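Local coordinates for D-isomer specific 2-hydroxyacid dehydrogenase family protein (Desulfovibrio vulgaris, PDB 5TX7), which probably catalyses the NAD- or NADP-dependent oxidation of a D-2-hydroxyacid, or the reverse reduction of the 2-oxoacid, at residues V82-V87 and V318-L323; V92-P96 and S301-N305; L67-S71 and N305-F309. All blocks are in the same frame, centred on the assembly; numbering follows the deposited sequence.

Interaction 1. Residues V82-V87 and V318-L323; sequences VAAAGV and VNAAHL
The imidazole of His322 lies over Ala83, whose CB sits 3.6 Å from the centroid of the His322 ring and 11° off its normal, a CH-pi contact over the face. The m rotamer (chi1 -57°, chi2 98°) lays the ring flat on the helix surface, where a methyl is small enough to fit beneath it. Residues 82-87 are a short helix; 318-323, near the C-terminus of the chain, is irregular, but 320-322 take helical angles and Asn319 O receives the amides of both His322 (3.1 Å) and Leu323 (3.2 Å). Two points set the register: Val82 CA lies 5.8 Å from Asn319 CA, and Gly86 CA only 4.6 Å from His322 CA. At the second a side chain is impossible, since a CB on Gly86 would fall 2.4 Å from His322 CB; Gly86 C instead rests 3.3 Å from His322 O. Asn319 (phi/psi -130/37, chi1 70°, p) points CA-to-CB toward the helix, and its ND2 donates to Val82 O at 2.9 Å, an oxygen that also accepts Gly86 N at 3.0 Å. Val82 CG1 meets Val318 CG2 at 4.0 Å, and Leu323, though its CA-to-CB bond points away, brings CD2 to 3.7 Å from Gly86 O. This is packing of a C-terminal segment against a helix of a parallel alpha/beta domain. Asn319 OD1 accepts from Val92 N, its ND2 also bonds Ile90 O, and Val318 pairs with Val92 through the backbone, so the segment lies beside edge strand 92-93, while Ala84 and Ala85 of helix 82-87 pack on helix 58-62.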
ATOM      1  N   VAL A  82      17.241 -12.169  31.053  1.00 54.89           N
ATOM      2  CA  VAL A  82      16.117 -12.066  31.985  1.00 56.74           C
ATOM      3  C   VAL A  82      16.168 -13.124  33.085  1.00 59.94           C
ATOM      4  O   VAL A  82      15.569 -12.930  34.148  1.00 59.47           O
ATOM      5  CB  VAL A  82      14.730 -12.072  31.292  1.00 55.21           C
ATOM      6  CG1 VAL A  82      14.620 -10.934  30.280  1.00 53.75           C
ATOM      7  CG2 VAL A  82      14.414 -13.410  30.632  1.00 56.64           C
ATOM      8  N   ALA A  83      16.863 -14.230  32.830  1.00 61.86           N
ATOM      9  CA  ALA A  83      17.111 -15.246  33.871  1.00 64.26           C
ATOM     10  C   ALA A  83      18.011 -14.693  34.990  1.00 63.35           C
ATOM     11  O   ALA A  83      17.707 -14.848  36.164  1.00 65.75           O
ATOM     12  CB  ALA A  83      17.728 -16.508  33.263  1.00 64.87           C
ATOM     13  N   ALA A  84      19.105 -14.044  34.612  1.00 63.53           N
ATOM     14  CA  ALA A  84      19.981 -13.376  35.571  1.00 65.13           C
ATOM     15  C   ALA A  84      19.225 -12.308  36.362  1.00 63.16           C
ATOM     16  O   ALA A  84      19.393 -12.187  37.573  1.00 65.26           O
ATOM     17  CB  ALA A  84      21.173 -12.741  34.862  1.00 66.95           C
ATOM     18  N   ALA A  85      18.398 -11.535  35.668  1.00 58.57           N
ATOM     19  CA  ALA A  85      17.534 -10.559  36.331  1.00 58.04           C
ATOM     20  C   ALA A  85      16.629 -11.214  37.379  1.00 58.68           C
ATOM     21  O   ALA A  85      16.486 -10.690  38.490  1.00 61.91           O
ATOM     22  CB  ALA A  85      16.713  -9.784  35.308  1.00 54.73           C
ATOM     23  N   GLY A  86      16.045 -12.359  37.027  1.00 56.86           N
ATOM     24  CA  GLY A  86      15.174 -13.108  37.920  1.00 58.87           C
ATOM     25  C   GLY A  86      15.843 -13.483  39.229  1.00 62.50           C
ATOM     26  O   GLY A  86      15.324 -13.157  40.315  1.00 60.60           O
ATOM     27  N   VAL A  87      17.014 -14.118  39.137  1.00 64.21           N
ATOM     28  CA  VAL A  87      17.721 -14.617  40.326  1.00 67.09           C
ATOM     29  C   VAL A  87      18.159 -13.479  41.263  1.00 66.55           C
ATOM     30  O   VAL A  87      18.214 -13.664  42.482  1.00 69.44           O
ATOM     31  CB  VAL A  87      18.907 -15.579  39.984  1.00 70.95           C
ATOM     32  CG1 VAL A  87      18.434 -16.754  39.122  1.00 71.08           C
ATOM     33  CG2 VAL A  87      20.072 -14.875  39.303  1.00 71.20           C
ATOM     34  N   VAL A 318       8.194 -11.598  31.764  1.00 54.80           N
ATOM     35  CA  VAL A 318       8.784 -12.650  30.910  1.00 54.68           C
ATOM     36  C   VAL A 318       9.788 -13.573  31.629  1.00 56.05           C
ATOM     37  O   VAL A 318      10.301 -14.513  31.010  1.00 56.38           O
ATOM     38  CB  VAL A 318       9.422 -12.084  29.603  1.00 53.56           C
ATOM     39  CG1 VAL A 318       8.397 -11.292  28.812  1.00 51.87           C
ATOM     40  CG2 VAL A 318      10.652 -11.213  29.870  1.00 53.45           C
ATOM     41  N   ASN A 319      10.043 -13.328  32.923  1.00 55.84           N
ATOM     42  CA  ASN A 319      10.962 -14.150  33.706  1.00 57.07           C
ATOM     43  C   ASN A 319      10.375 -14.623  35.047  1.00 61.05           C
ATOM     44  O   ASN A 319      11.087 -14.729  36.051  1.00 61.97           O
ATOM     45  CB  ASN A 319      12.278 -13.393  33.893  1.00 55.44           C
ATOM     46  CG  ASN A 319      12.150 -12.191  34.818  1.00 55.45           C
ATOM     47  OD1 ASN A 319      11.060 -11.684  35.055  1.00 53.85           O
ATOM     48  ND2 ASN A 319      13.273 -11.743  35.362  1.00 55.45           N
ATOM     49  N   ALA A 320       9.080 -14.944  35.040  1.00 63.82           N
ATOM     50  CA  ALA A 320       8.361 -15.369  36.256  1.00 67.22           C
ATOM     51  C   ALA A 320       8.934 -16.664  36.853  1.00 70.08           C
ATOM     52  O   ALA A 320       9.018 -16.814  38.077  1.00 72.02           O
ATOM     53  CB  ALA A 320       6.877 -15.532  35.958  1.00 67.61           C
ATOM     54  N   ALA A 321       9.342 -17.576  35.972  1.00 71.42           N
ATOM     55  CA  ALA A 321       9.988 -18.828  36.361  1.00 75.05           C
ATOM     56  C   ALA A 321      11.301 -18.653  37.147  1.00 77.81           C
ATOM     57  O   ALA A 321      11.640 -19.511  37.954  1.00 81.84           O
ATOM     58  CB  ALA A 321      10.231 -19.681  35.123  1.00 74.18           C
ATOM     59  N   HIS A 322      12.034 -17.559  36.907  1.00 78.66           N
ATOM     60  CA  HIS A 322      13.322 -17.280  37.589  1.00 80.48           C
ATOM     61  C   HIS A 322      13.215 -16.369  38.816  1.00 80.60           C
ATOM     62  O   HIS A 322      14.165 -16.259  39.592  1.00 82.70           O
ATOM     63  CB  HIS A 322      14.316 -16.673  36.601  1.00 79.25           C
ATOM     64  CG  HIS A 322      14.564 -17.530  35.401  1.00 79.05           C
ATOM     65  ND1 HIS A 322      13.919 -17.331  34.196  1.00 79.89           N
ATOM     66  CD2 HIS A 322      15.375 -18.598  35.224  1.00 80.81           C
ATOM     67  CE1 HIS A 322      14.327 -18.237  33.326  1.00 79.07           C
ATOM     68  NE2 HIS A 322      15.208 -19.019  33.925  1.00 81.38           N
ATOM     69  N   LEU A 323      12.064 -15.704  38.934  1.00 80.26           N
ATOM     70  CA  LEU A 323      11.651 -15.017  40.156  1.00 81.55           C
ATOM     71  C   LEU A 323      11.169 -16.024  41.169  1.00 82.83           C
ATOM     72  O   LEU A 323      11.845 -16.253  42.153  1.00 89.65           O
ATOM     73  CB  LEU A 323      10.517 -14.031  39.864  1.00 79.22           C
ATOM     74  CG  LEU A 323      10.890 -12.840  38.991  1.00 76.45           C
ATOM     75  CD1 LEU A 323       9.643 -12.092  38.568  1.00 75.45           C
ATOM     76  CD2 LEU A 323      11.842 -11.912  39.722  1.00 76.79           C
TER

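Interaction 2. Residues V92-P96 and S301-N305; sequences VSNVP and STAAN
In the flavodoxin-like alpha/beta domain of this dehydrogenase family, the edge strand 92-93 of a five-stranded parallel sheet and the loop after it are covered by helix 292-310. Residues 92-96 are extended throughout, Asn94 included (phi/psi -119/-172), although only 92-93 is strand, and 301-305 are regular helix, with Asn305 N bonded to Ser301 O at 2.9 Å. The nearest CA pairs are Ser93 with Asn305 (6.8 Å) and Val95 with Ser301 (6.4 Å), so one helical turn spans two residues of the other segment. Ser93 and Val95 both point CA-to-CB toward the helix and Asn94 points away. Val95 is t (chi1 -175°), which sets its two methyls against the helix: CG1 is 3.4 Å from Ser301 CB and CG2 3.8 Å from Thr302 OG1. A branched, compact residue fills this space without needing a polar partner. Ser301 and Thr302 are both m; the Thr302 hydroxyl bonds back to Leu298 O, so a polar residue can lie against Val95. Ser93, also m, bonds Val315 O, and its small side chain lets Asn305 come close, Ser93 CB to Asn305 ND2 being 3.5 Å. Asn94 is p and bonds Thr75 O through its ND2. Asn305, m with chi2 -3°, supplies the hydrogen bond between the segments: its ND2 donates to the backbone oxygen Asn94 O at 2.9 Å, with an N-H...O angle of 154°.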
ATOM      1  N   VAL A  92      11.250  -8.591  34.763  1.00 49.11           N
ATOM      2  CA  VAL A  92      11.444  -7.991  33.446  1.00 49.00           C
ATOM      3  C   VAL A  92      10.123  -8.100  32.711  1.00 48.80           C
ATOM      4  O   VAL A  92       9.584  -9.204  32.560  1.00 49.59           O
ATOM      5  CB  VAL A  92      12.553  -8.682  32.623  1.00 49.10           C
ATOM      6  CG1 VAL A  92      12.750  -7.982  31.294  1.00 48.54           C
ATOM      7  CG2 VAL A  92      13.862  -8.671  33.389  1.00 48.48           C
ATOM      8  N   SER A  93       9.612  -6.962  32.255  1.00 46.95           N
ATOM      9  CA  SER A  93       8.397  -6.947  31.453  1.00 49.15           C
ATOM     10  C   SER A  93       8.682  -6.565  29.995  1.00 47.89           C
ATOM     11  O   SER A  93       9.627  -5.805  29.718  1.00 45.75           O
ATOM     12  CB  SER A  93       7.386  -5.977  32.062  1.00 50.66           C
ATOM     13  OG  SER A  93       6.912  -6.450  33.308  1.00 55.93           O
ATOM     14  N   ASN A  94       7.856  -7.087  29.080  1.00 46.95           N
ATOM     15  CA  ASN A  94       7.866  -6.638  27.675  1.00 46.54           C
ATOM     16  C   ASN A  94       6.510  -6.053  27.294  1.00 45.14           C
ATOM     17  O   ASN A  94       5.664  -5.861  28.163  1.00 45.39           O
ATOM     18  CB  ASN A  94       8.299  -7.785  26.740  1.00 48.51           C
ATOM     19  CG  ASN A  94       7.255  -8.873  26.598  1.00 51.39           C
ATOM     20  OD1 ASN A  94       6.257  -8.932  27.341  1.00 54.53           O
ATOM     21  ND2 ASN A  94       7.488  -9.759  25.644  1.00 53.09           N
ATOM     22  N   VAL A  95       6.323  -5.753  26.008  1.00 45.05           N
ATOM     23  CA  VAL A  95       5.050  -5.286  25.484  1.00 47.29           C
ATOM     24  C   VAL A  95       4.670  -6.104  24.247  1.00 49.92           C
ATOM     25  O   VAL A  95       5.181  -5.841  23.151  1.00 52.54           O
ATOM     26  CB  VAL A  95       5.122  -3.804  25.080  1.00 48.57           C
ATOM     27  CG1 VAL A  95       3.743  -3.307  24.651  1.00 49.30           C
ATOM     28  CG2 VAL A  95       5.697  -2.951  26.213  1.00 48.97           C
ATOM     29  N   PRO A  96       3.785  -7.101  24.402  1.00 50.54           N
ATOM     30  CA  PRO A  96       3.261  -7.790  23.212  1.00 54.14           C
ATOM     31  C   PRO A  96       2.115  -7.019  22.553  1.00 56.08           C
ATOM     32  O   PRO A  96       1.453  -6.217  23.211  1.00 58.63           O
ATOM     33  CB  PRO A  96       2.772  -9.131  23.768  1.00 53.88           C
ATOM     34  CG  PRO A  96       2.411  -8.840  25.185  1.00 54.30           C
ATOM     35  CD  PRO A  96       3.256  -7.669  25.653  1.00 52.45           C
ATOM     36  N   SER A 301       1.687   1.202  27.076  1.00 46.48           N
ATOM     37  CA  SER A 301       1.852  -0.133  27.663  1.00 47.83           C
ATOM     38  C   SER A 301       3.062  -0.209  28.582  1.00 49.79           C
ATOM     39  O   SER A 301       3.016  -0.887  29.596  1.00 56.15           O
ATOM     40  CB  SER A 301       1.975  -1.210  26.577  1.00 47.16           C
ATOM     41  OG  SER A 301       0.779  -1.342  25.823  1.00 50.03           O
ATOM     42  N   THR A 302       4.137   0.486  28.225  1.00 48.68           N
ATOM     43  CA  THR A 302       5.296   0.636  29.103  1.00 47.83           C
ATOM     44  C   THR A 302       4.933   1.392  30.406  1.00 48.81           C
ATOM     45  O   THR A 302       5.386   1.001  31.492  1.00 48.95           O
ATOM     46  CB  THR A 302       6.440   1.342  28.363  1.00 46.23           C
ATOM     47  OG1 THR A 302       6.786   0.551  27.212  1.00 44.34           O
ATOM     48  CG2 THR A 302       7.661   1.517  29.246  1.00 46.59           C
ATOM     49  N   ALA A 303       4.123   2.447  30.311  1.00 46.63           N
ATOM     50  CA  ALA A 303       3.636   3.138  31.518  1.00 48.04           C
ATOM     51  C   ALA A 303       2.775   2.209  32.388  1.00 49.06           C
ATOM     52  O   ALA A 303       2.899   2.213  33.622  1.00 46.99           O
ATOM     53  CB  ALA A 303       2.858   4.390  31.160  1.00 48.45           C
ATOM     54  N   ALA A 304       1.936   1.393  31.736  1.00 48.35           N
ATOM     55  CA  ALA A 304       1.108   0.397  32.441  1.00 48.66           C
ATOM     56  C   ALA A 304       1.930  -0.635  33.188  1.00 48.52           C
ATOM     57  O   ALA A 304       1.598  -0.964  34.327  1.00 48.83           O
ATOM     58  CB  ALA A 304       0.185  -0.306  31.464  1.00 48.78           C
ATOM     59  N   ASN A 305       2.991  -1.140  32.534  1.00 46.86           N
ATOM     60  CA  ASN A 305       3.950  -2.071  33.144  1.00 47.66           C
ATOM     61  C   ASN A 305       4.596  -1.481  34.406  1.00 49.68           C
ATOM     62  O   ASN A 305       4.696  -2.150  35.431  1.00 50.52           O
ATOM     63  CB  ASN A 305       5.084  -2.431  32.149  1.00 48.31           C
ATOM     64  CG  ASN A 305       4.644  -3.374  31.020  1.00 46.48           C
ATOM     65  OD1 ASN A 305       3.511  -3.834  30.972  1.00 49.02           O
ATOM     66  ND2 ASN A 305       5.564  -3.672  30.113  1.00 44.30           N
TER

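Interaction 3. Residues L67-S71 and N305-F309; sequences LRFVS and NIRSF
In this flavodoxin-like alpha/beta domain, helix 292-310 packs on the parallel beta sheet through a phenylalanine from each side. Strand 69-71 and helix 305-309 run nearly antiparallel, their axes 9.5 Å apart at closest approach and at 160°, with CA pairs Phe69-Phe309 at 7.5 Å and Ser71-Asn305 at 7.1 Å. Phe69 and Phe309, the residues most buried by the contact, are both t at chi1 (-178° and 171°), and each points CA-to-CB toward the other segment. Their planes lie at 4° but are slid apart, with centroids 4.7 Å from one another and little overlap. Each CB therefore comes to lie over the other ring: Phe69 CB is 3.6 Å from the centroid of the Phe309 ring, and Phe309 CB 3.8 Å from that of Phe69, two reciprocal CH-pi contacts. Large flat side chains suit a gap this wide. Phe69 CE2 also reaches Ile306 CG1 at 4.2 Å, and Phe309 CZ lies 3.5 Å from Arg68 O near the exposed end of the contact. Farther along the strand a buried polar pair takes over. Asn305, m at chi1, hydrogen-bonds Asn94 O of the adjoining strand's loop and, from the same nitrogen, Ser71: Asn305 ND2 donates to Ser71 OG at 3.2 Å, nearly straight at 173°.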
ATOM      1  N   LEU A  67      18.713  -1.296  41.022  1.00 62.64           N
ATOM      2  CA  LEU A  67      17.762  -1.621  39.960  1.00 60.37           C
ATOM      3  C   LEU A  67      16.692  -2.574  40.461  1.00 59.52           C
ATOM      4  O   LEU A  67      16.999  -3.667  40.915  1.00 62.98           O
ATOM      5  CB  LEU A  67      18.493  -2.228  38.755  1.00 59.16           C
ATOM      6  CG  LEU A  67      17.672  -2.584  37.506  1.00 56.19           C
ATOM      7  CD1 LEU A  67      16.880  -1.380  37.035  1.00 55.88           C
ATOM      8  CD2 LEU A  67      18.593  -3.096  36.418  1.00 53.54           C
ATOM      9  N   ARG A  68      15.436  -2.142  40.393  1.00 60.46           N
ATOM     10  CA  ARG A  68      14.304  -2.940  40.855  1.00 62.35           C
ATOM     11  C   ARG A  68      13.388  -3.452  39.749  1.00 60.26           C
ATOM     12  O   ARG A  68      12.681  -4.423  39.981  1.00 62.43           O
ATOM     13  CB  ARG A  68      13.501  -2.158  41.895  1.00 68.19           C
ATOM     14  CG  ARG A  68      14.316  -1.631  43.077  1.00 71.50           C
ATOM     15  CD  ARG A  68      15.336  -2.624  43.654  1.00 75.29           C
ATOM     16  NE  ARG A  68      16.011  -2.087  44.836  1.00 81.45           N
ATOM     17  CZ  ARG A  68      16.848  -2.755  45.632  1.00 85.69           C
ATOM     18  NH1 ARG A  68      17.148  -4.034  45.394  1.00 88.00           N
ATOM     19  NH2 ARG A  68      17.375  -2.137  46.698  1.00 87.27           N
ATOM     20  N   PHE A  69      13.413  -2.854  38.552  1.00 57.47           N
ATOM     21  CA  PHE A  69      12.494  -3.252  37.473  1.00 55.11           C
ATOM     22  C   PHE A  69      12.994  -2.874  36.085  1.00 52.29           C
ATOM     23  O   PHE A  69      13.425  -1.739  35.856  1.00 52.37           O
ATOM     24  CB  PHE A  69      11.114  -2.622  37.709  1.00 54.33           C
ATOM     25  CG  PHE A  69      10.082  -2.999  36.680  1.00 55.49           C
ATOM     26  CD1 PHE A  69       9.769  -4.336  36.438  1.00 55.11           C
ATOM     27  CD2 PHE A  69       9.392  -2.019  35.965  1.00 55.30           C
ATOM     28  CE1 PHE A  69       8.806  -4.685  35.502  1.00 52.75           C
ATOM     29  CE2 PHE A  69       8.437  -2.385  35.029  1.00 53.29           C
ATOM     30  CZ  PHE A  69       8.147  -3.709  34.799  1.00 51.03           C
ATOM     31  N   VAL A  70      12.926  -3.828  35.159  1.00 49.84           N
ATOM     32  CA  VAL A  70      13.258  -3.555  33.761  1.00 48.84           C
ATOM     33  C   VAL A  70      12.026  -3.719  32.876  1.00 47.71           C
ATOM     34  O   VAL A  70      11.341  -4.747  32.940  1.00 49.75           O
ATOM     35  CB  VAL A  70      14.379  -4.470  33.271  1.00 48.41           C
ATOM     36  CG1 VAL A  70      14.685  -4.200  31.796  1.00 45.88           C
ATOM     37  CG2 VAL A  70      15.619  -4.266  34.137  1.00 48.15           C
ATOM     38  N   SER A  71      11.724  -2.702  32.080  1.00 44.94           N
ATOM     39  CA  SER A  71      10.700  -2.851  31.052  1.00 45.56           C
ATOM     40  C   SER A  71      11.353  -2.725  29.676  1.00 43.88           C
ATOM     41  O   SER A  71      12.104  -1.781  29.421  1.00 44.71           O
ATOM     42  CB  SER A  71       9.572  -1.835  31.224  1.00 46.32           C
ATOM     43  OG  SER A  71       8.398  -2.291  30.554  1.00 45.98           O
ATOM     44  N   ASN A 305       2.991  -1.140  32.534  1.00 46.86           N
ATOM     45  CA  ASN A 305       3.950  -2.071  33.144  1.00 47.66           C
ATOM     46  C   ASN A 305       4.596  -1.481  34.406  1.00 49.68           C
ATOM     47  O   ASN A 305       4.696  -2.150  35.431  1.00 50.52           O
ATOM     48  CB  ASN A 305       5.084  -2.431  32.149  1.00 48.31           C
ATOM     49  CG  ASN A 305       4.644  -3.374  31.020  1.00 46.48           C
ATOM     50  OD1 ASN A 305       3.511  -3.834  30.972  1.00 49.02           O
ATOM     51  ND2 ASN A 305       5.564  -3.672  30.113  1.00 44.30           N
ATOM     52  N   ILE A 306       5.048  -0.230  34.314  1.00 50.95           N
ATOM     53  CA  ILE A 306       5.693   0.473  35.437  1.00 52.01           C
ATOM     54  C   ILE A 306       4.686   0.740  36.552  1.00 56.20           C
ATOM     55  O   ILE A 306       5.004   0.547  37.724  1.00 59.97           O
ATOM     56  CB  ILE A 306       6.337   1.808  34.989  1.00 50.19           C
ATOM     57  CG1 ILE A 306       7.476   1.567  33.996  1.00 49.19           C
ATOM     58  CG2 ILE A 306       6.870   2.591  36.183  1.00 50.30           C
ATOM     59  CD1 ILE A 306       7.854   2.809  33.199  1.00 49.75           C
ATOM     60  N   ARG A 307       3.488   1.194  36.182  1.00 58.27           N
ATOM     61  CA  ARG A 307       2.388   1.445  37.136  1.00 61.45           C
ATOM     62  C   ARG A 307       2.077   0.167  37.918  1.00 62.47           C
ATOM     63  O   ARG A 307       1.988   0.193  39.153  1.00 64.98           O
ATOM     64  CB  ARG A 307       1.141   1.963  36.407  1.00 64.27           C
ATOM     65  CG  ARG A 307       0.148   2.736  37.267  1.00 71.43           C
ATOM     66  CD  ARG A 307      -1.016   3.356  36.472  1.00 74.41           C
ATOM     67  NE  ARG A 307      -0.561   4.173  35.324  1.00 77.58           N
ATOM     68  CZ  ARG A 307      -0.669   3.858  34.016  1.00 77.29           C
ATOM     69  NH1 ARG A 307      -1.262   2.731  33.587  1.00 77.17           N
ATOM     70  NH2 ARG A 307      -0.190   4.701  33.102  1.00 75.76           N
ATOM     71  N   SER A 308       1.967  -0.952  37.196  1.00 60.48           N
ATOM     72  CA  SER A 308       1.719  -2.262  37.807  1.00 62.45           C
ATOM     73  C   SER A 308       2.837  -2.726  38.736  1.00 65.76           C
ATOM     74  O   SER A 308       2.574  -3.303  39.799  1.00 73.72           O
ATOM     75  CB  SER A 308       1.499  -3.316  36.741  1.00 61.77           C
ATOM     76  OG  SER A 308       0.349  -3.014  35.983  1.00 62.92           O
ATOM     77  N   PHE A 309       4.085  -2.494  38.340  1.00 65.38           N
ATOM     78  CA  PHE A 309       5.219  -2.830  39.202  1.00 65.82           C
ATOM     79  C   PHE A 309       5.165  -2.043  40.515  1.00 68.58           C
ATOM     80  O   PHE A 309       5.390  -2.611  41.575  1.00 68.59           O
ATOM     81  CB  PHE A 309       6.566  -2.594  38.510  1.00 62.43           C
ATOM     82  CG  PHE A 309       7.718  -2.725  39.445  1.00 63.42           C
ATOM     83  CD1 PHE A 309       8.101  -3.986  39.897  1.00 65.10           C
ATOM     84  CD2 PHE A 309       8.367  -1.600  39.944  1.00 63.03           C
ATOM     85  CE1 PHE A 309       9.140  -4.124  40.799  1.00 66.62           C
ATOM     86  CE2 PHE A 309       9.401  -1.730  40.852  1.00 65.73           C
ATOM     87  CZ  PHE A 309       9.786  -2.992  41.279  1.00 67.00           C
TER

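Overall arrangement
Each contact brings a segment from the first hundred residues together with one from the last quarter of the chain. From the N-terminus the order is 67-71, 82-87 and 92-96, then 301-305, 305-309 and 318-323, so interaction 2 is nested within interaction 1, and interaction 3 crosses interaction 1. Interactions 2 and 3, with centres about 8 Å apart, share Asn305 of helix 292-310 and rest on neighbouring strands of one parallel sheet; the centre of interaction 1 lies about 15 Å from that of interaction 2 and about 13 Å from that of interaction 3. Between come the residues of the Rossmann-type NAD-binding domain, so the chain's return completes the five-stranded domain, the discontinuous arrangement known in this family.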